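Local coordinates for superoxide dismutase [Mn/Fe] (PDB 3AK3), which catalyses the dismutation of superoxide to molecular oxygen and hydrogen peroxide at an active-site metal, here iron, at the interface of chains A and B and the interface of chains A and C. Sequence-based numbering; all coordinates share one arbitrary frame. Chains: chain A/B/C, Superoxide dismutase [Mn/Fe].

Contact 1: the interface of chains A and B. Residues chain A 50, 53-54, 62, 66; chain B 107-108, 117, 144.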
loop_
_atom_site.group_PDB
_atom_site.type_symbol
_atom_site.label_atom_id
_atom_site.label_comp_id
_atom_site.label_asym_id
_atom_site.label_seq_id
_atom_site.Cartn_x
_atom_site.Cartn_y
_atom_site.Cartn_z
ATOM N N ILE A 50 20.855 8.950 -5.401
ATOM C CA ILE A 50 20.486 9.520 -6.688
ATOM C C ILE A 50 21.644 10.335 -7.274
ATOM O O ILE A 50 21.985 10.169 -8.449
ATOM C CB ILE A 50 19.186 10.348 -6.597
ATOM C CG1 ILE A 50 18.036 9.435 -6.156
ATOM C CG2 ILE A 50 18.862 10.985 -7.950
ATOM C CD1 ILE A 50 16.646 10.066 -6.155
ATOM N N HIS A 53 24.412 8.020 -8.430
ATOM C CA HIS A 53 23.919 7.412 -9.666
ATOM C C HIS A 53 24.132 8.350 -10.853
ATOM O O HIS A 53 24.675 7.948 -11.883
ATOM C CB HIS A 53 22.434 7.050 -9.545
ATOM C CG HIS A 53 21.793 6.690 -10.850
ATOM N ND1 HIS A 53 21.909 5.439 -11.416
ATOM C CD2 HIS A 53 21.032 7.418 -11.701
ATOM C CE1 HIS A 53 21.246 5.412 -12.559
ATOM N NE2 HIS A 53 20.705 6.600 -12.754
ATOM N N LEU A 54 23.713 9.604 -10.699
ATOM C CA LEU A 54 23.823 10.603 -11.764
ATOM C C LEU A 54 25.273 10.936 -12.126
ATOM O O LEU A 54 25.563 11.319 -13.260
ATOM C CB LEU A 54 23.063 11.878 -11.376
ATOM C CG LEU A 54 21.537 11.763 -11.317
ATOM C CD1 LEU A 54 20.968 12.962 -10.584
ATOM C CD2 LEU A 54 20.916 11.634 -12.710
ATOM N N VAL A 62 16.292 2.234 -9.012
ATOM C CA VAL A 62 15.557 3.506 -9.060
ATOM C C VAL A 62 14.263 3.455 -8.242
ATOM O O VAL A 62 14.000 4.357 -7.435
ATOM C CB VAL A 62 15.294 3.925 -10.527
ATOM C CG1 VAL A 62 14.296 5.078 -10.616
ATOM C CG2 VAL A 62 16.610 4.318 -11.192
ATOM N N MET A 66 13.636 5.618 -4.815
ATOM C CA MET A 66 12.512 6.554 -4.787
ATOM C C MET A 66 11.471 6.200 -3.717
ATOM O O MET A 66 10.888 7.099 -3.101
ATOM C CB MET A 66 11.908 6.750 -6.176
ATOM C CG MET A 66 12.841 7.541 -7.039
ATOM S SD MET A 66 12.320 7.607 -8.739
ATOM C CE MET A 66 13.693 8.517 -9.447
ATOM N N GLN B 107 19.982 20.078 -10.838
ATOM C CA GLN B 107 19.570 18.882 -10.101
ATOM C C GLN B 107 20.091 17.584 -10.732
ATOM O O GLN B 107 20.538 16.686 -10.021
ATOM C CB GLN B 107 18.041 18.839 -9.903
ATOM C CG GLN B 107 17.522 19.504 -8.605
ATOM C CD GLN B 107 17.352 21.012 -8.728
ATOM O OE1 GLN B 107 18.295 21.789 -8.502
ATOM N NE2 GLN B 107 16.152 21.437 -9.082
ATOM N N PHE B 108 20.067 17.495 -12.061
ATOM C CA PHE B 108 20.296 16.203 -12.722
ATOM C C PHE B 108 21.518 16.116 -13.633
ATOM O O PHE B 108 21.816 15.042 -14.142
ATOM C CB PHE B 108 19.038 15.747 -13.482
ATOM C CG PHE B 108 17.787 15.750 -12.643
ATOM C CD1 PHE B 108 17.606 14.809 -11.631
ATOM C CD2 PHE B 108 16.796 16.707 -12.854
ATOM C CE1 PHE B 108 16.456 14.812 -10.845
ATOM C CE2 PHE B 108 15.643 16.720 -12.068
ATOM C CZ PHE B 108 15.469 15.770 -11.064
ATOM N N LEU B 117 16.742 9.192 -16.184
ATOM C CA LEU B 117 16.238 8.928 -14.837
ATOM C C LEU B 117 14.708 8.941 -14.741
ATOM O O LEU B 117 14.120 8.043 -14.142
ATOM C CB LEU B 117 16.854 9.903 -13.836
ATOM C CG LEU B 117 16.482 9.695 -12.364
ATOM C CD1 LEU B 117 16.811 8.272 -11.911
ATOM C CD2 LEU B 117 17.161 10.728 -11.491
ATOM N N ILE B 144 12.351 13.677 -8.595
ATOM C CA ILE B 144 11.608 12.658 -9.326
ATOM C C ILE B 144 11.163 11.568 -8.358
ATOM O O ILE B 144 11.912 11.200 -7.444
ATOM C CB ILE B 144 12.436 12.046 -10.510
ATOM C CG1 ILE B 144 12.710 13.112 -11.581
ATOM C CG2 ILE B 144 11.711 10.860 -11.164
ATOM C CD1 ILE B 144 13.765 12.707 -12.589
#
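B:Leu117, on helix 111-123, pushes its forked tip into the groove between two helices of chain A, 25-54 and 62-82, the alpha-hairpin of iron/manganese superoxide dismutases. Its CG stands anti to the backbone N (chi1 -177°), carrying the fork into the groove, and a chi2 of 56° points one methyl at each helix. CD2 meets CG2 of A:Ile50 at 3.9 Å, the two side chains crossing at about a right angle, and also reaches CD2 of A:Leu54 at 4.1 Å. CD1 faces the second helix, 4.0 Å from CG2 of A:Val62 and equally near CE of A:Met66. A leucine suits this place because a single branch point can fill both sides of the groove, while the beta-branched A:Ile50 and A:Val62 offer short, stiff walls.

Beside this centre, A:Met66 stretches out along an extended chain and lays its terminal CE against CG2 of B:Ile144 at 3.5 Å, with O of B:Ile144 3.8 Å away. An unbranched, flexible thioether can thus span the distance to strand 141-148. On the other flank, CD1 of A:Leu54 packs against CA and ring atom CD1 of B:Phe108, at the end of helix 98-108.

The rim is polar but without bonds across it. CD1 of A:Leu54 lies 3.8 Å from the carbonyl O of B:Gln107. A:His53 turns the CD2-NE2 edge of its imidazole towards CD1 of B:Leu117, both atoms 4.3 Å away. With its two-fold twin, this greasy patch joins the hairpin of one subunit to its neighbour through shape and burial of carbon, and so probably supports the tetramer.

Contact 2: the interface of chains A and C. Residues chain A 35, 128, 167-169; chain C 128, 167-168, 172.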
loop_
_atom_site.group_PDB
_atom_site.type_symbol
_atom_site.label_atom_id
_atom_site.label_comp_id
_atom_site.label_asym_id
_atom_site.label_seq_id
_atom_site.Cartn_x
_atom_site.Cartn_y
_atom_site.Cartn_z
ATOM N N HIS A 35 12.974 9.804 15.924
ATOM C CA HIS A 35 12.114 9.533 14.776
ATOM C C HIS A 35 12.229 10.581 13.675
ATOM O O HIS A 35 12.571 10.256 12.536
ATOM C CB HIS A 35 10.659 9.364 15.214
ATOM C CG HIS A 35 10.442 8.171 16.086
ATOM N ND1 HIS A 35 10.273 6.902 15.579
ATOM C CD2 HIS A 35 10.393 8.051 17.432
ATOM C CE1 HIS A 35 10.118 6.051 16.577
ATOM N NE2 HIS A 35 10.182 6.724 17.713
ATOM N N VAL A 128 -0.456 2.534 11.304
ATOM C CA VAL A 128 0.128 3.826 11.656
ATOM C C VAL A 128 -0.138 4.841 10.563
ATOM O O VAL A 128 -0.283 4.484 9.390
ATOM C CB VAL A 128 1.636 3.716 11.968
ATOM C CG1 VAL A 128 1.837 2.812 13.171
ATOM C CG2 VAL A 128 2.425 3.193 10.772
ATOM N N TRP A 167 0.872 7.465 14.532
ATOM C CA TRP A 167 1.835 6.404 14.729
ATOM C C TRP A 167 1.860 6.076 16.223
ATOM O O TRP A 167 1.621 6.952 17.073
ATOM C CB TRP A 167 3.212 6.825 14.259
ATOM C CG TRP A 167 3.388 6.818 12.766
ATOM C CD1 TRP A 167 2.696 7.558 11.846
ATOM C CD2 TRP A 167 4.341 6.047 12.034
ATOM N NE1 TRP A 167 3.162 7.284 10.578
ATOM C CE2 TRP A 167 4.176 6.366 10.666
ATOM C CE3 TRP A 167 5.324 5.119 12.399
ATOM C CZ2 TRP A 167 4.957 5.784 9.663
ATOM C CZ3 TRP A 167 6.102 4.537 11.410
ATOM C CH2 TRP A 167 5.918 4.876 10.051
ATOM N N GLU A 168 2.126 4.815 16.537
ATOM C CA GLU A 168 2.114 4.375 17.934
ATOM C C GLU A 168 3.153 5.123 18.754
ATOM O O GLU A 168 2.910 5.455 19.914
ATOM C CB GLU A 168 2.291 2.858 18.022
ATOM C CG GLU A 168 1.125 2.098 17.374
ATOM C CD GLU A 168 1.272 0.588 17.384
ATOM O OE1 GLU A 168 2.377 0.053 17.128
ATOM O OE2 GLU A 168 0.242 -0.073 17.620
ATOM N N HIS A 169 4.299 5.428 18.154
ATOM C CA HIS A 169 5.336 6.166 18.872
ATOM C C HIS A 169 4.889 7.540 19.355
ATOM O O HIS A 169 5.523 8.117 20.248
ATOM C CB HIS A 169 6.624 6.289 18.048
ATOM C CG HIS A 169 6.477 7.089 16.786
ATOM N ND1 HIS A 169 6.694 6.544 15.537
ATOM C CD2 HIS A 169 6.157 8.389 16.578
ATOM C CE1 HIS A 169 6.506 7.475 14.615
ATOM N NE2 HIS A 169 6.179 8.604 15.218
ATOM N N VAL C 128 5.322 -0.210 10.315
ATOM C CA VAL C 128 5.027 -1.386 11.129
ATOM C C VAL C 128 4.820 -2.618 10.258
ATOM O O VAL C 128 4.435 -2.513 9.081
ATOM C CB VAL C 128 3.825 -1.142 12.076
ATOM C CG1 VAL C 128 4.164 -0.061 13.103
ATOM C CG2 VAL C 128 2.542 -0.810 11.306
ATOM N N TRP C 167 5.796 -4.231 14.759
ATOM C CA TRP C 167 4.973 -3.081 15.074
ATOM C C TRP C 167 5.484 -2.425 16.350
ATOM O O TRP C 167 5.961 -3.098 17.272
ATOM C CB TRP C 167 3.529 -3.483 15.302
ATOM C CG TRP C 167 2.709 -3.836 14.084
ATOM C CD1 TRP C 167 2.940 -4.827 13.181
ATOM C CD2 TRP C 167 1.472 -3.227 13.713
ATOM N NE1 TRP C 167 1.925 -4.855 12.236
ATOM C CE2 TRP C 167 1.017 -3.874 12.544
ATOM C CE3 TRP C 167 0.722 -2.165 14.236
ATOM C CZ2 TRP C 167 -0.174 -3.498 11.895
ATOM C CZ3 TRP C 167 -0.462 -1.788 13.589
ATOM C CH2 TRP C 167 -0.894 -2.459 12.432
ATOM N N GLU C 168 5.362 -1.109 16.420
ATOM C CA GLU C 168 5.918 -0.362 17.545
ATOM C C GLU C 168 5.394 -0.856 18.899
ATOM O O GLU C 168 6.163 -0.968 19.854
ATOM C CB GLU C 168 5.686 1.139 17.349
ATOM C CG GLU C 168 6.461 1.699 16.158
ATOM C CD GLU C 168 6.231 3.172 15.920
ATOM O OE1 GLU C 168 5.094 3.645 16.097
ATOM O OE2 GLU C 168 7.216 3.852 15.549
ATOM N N TYR C 172 7.855 -0.900 22.121
ATOM C CA TYR C 172 8.130 0.498 22.479
ATOM C C TYR C 172 8.237 0.742 23.987
ATOM O O TYR C 172 9.112 1.484 24.450
ATOM C CB TYR C 172 7.128 1.468 21.834
ATOM C CG TYR C 172 7.777 2.781 21.426
ATOM C CD1 TYR C 172 8.368 2.927 20.165
ATOM C CD2 TYR C 172 7.824 3.865 22.304
ATOM C CE1 TYR C 172 8.980 4.124 19.796
ATOM C CE2 TYR C 172 8.434 5.065 21.942
ATOM C CZ TYR C 172 9.014 5.185 20.685
ATOM O OH TYR C 172 9.621 6.372 20.318
HETATM O O HOH W 1 7.741 8.386 21.564
#
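The 3-10 turn 168-170 carries the glutamate-histidine pair typical of the dimer interface in iron/manganese superoxide dismutases, in which A:His169 is an iron ligand in its own subunit and C:Glu168 reaches in from the partner. ND1 of A:His169 donates to carboxylate OE2 of C:Glu168 at 2.7 Å; the oxygen uses its syn lone pair and lies in the imidazole plane, although carboxylate and ring planes are 71° apart. CG of A:His169 occupies the crowded position between backbone N and carbonyl carbon (chi1 64°), and the ring is sandwiched between CB of A:Trp167 and the imidazole of A:His35. The backbone N of A:His169 also binds OE1 of C:Glu168 at 2.8 Å, from above the carboxylate plane. A glutamate suits the place because its extended chain brings both acceptors within reach. An alanine in place of C:Glu168 would probably leave ND1 and N of A:His169 without these acceptors and open a gap beside the iron-binding ring.

The two Glu168 chains run antiparallel, while A:Val128 and C:Val128 meet tip to tip, CG1 to CG1 at 3.7 Å, small methyls suited to the two-fold axis. OH of C:Tyr172 is hydrogen-bonded to NE2 of A:His35 at 2.7 Å, in the imidazole plane; this is the family's conserved pair beside the way in to the metal. Water 1 lies 3.0 Å from OH of C:Tyr172 and 2.6 Å from the carbonyl O of A:His169.

Contact 1 and contact 2 are about 30 Å apart, measured between the centres of their C-alpha atoms, and join chain A to two different neighbours. Helix 25-54 of chain A serves both: A:His35 belongs to contact 2, whereas A:Ile50, A:His53 and A:Leu54, near the far end, belong to contact 1. Their chemistry differs. Contact 2 couples directly to the iron site and matches the dimer interface of the family; contact 1 relies on hydrocarbon burial. Used together, two such two-fold interfaces can build the four-subunit deposited assembly, in which contact 1 would join dimers into a tetramer.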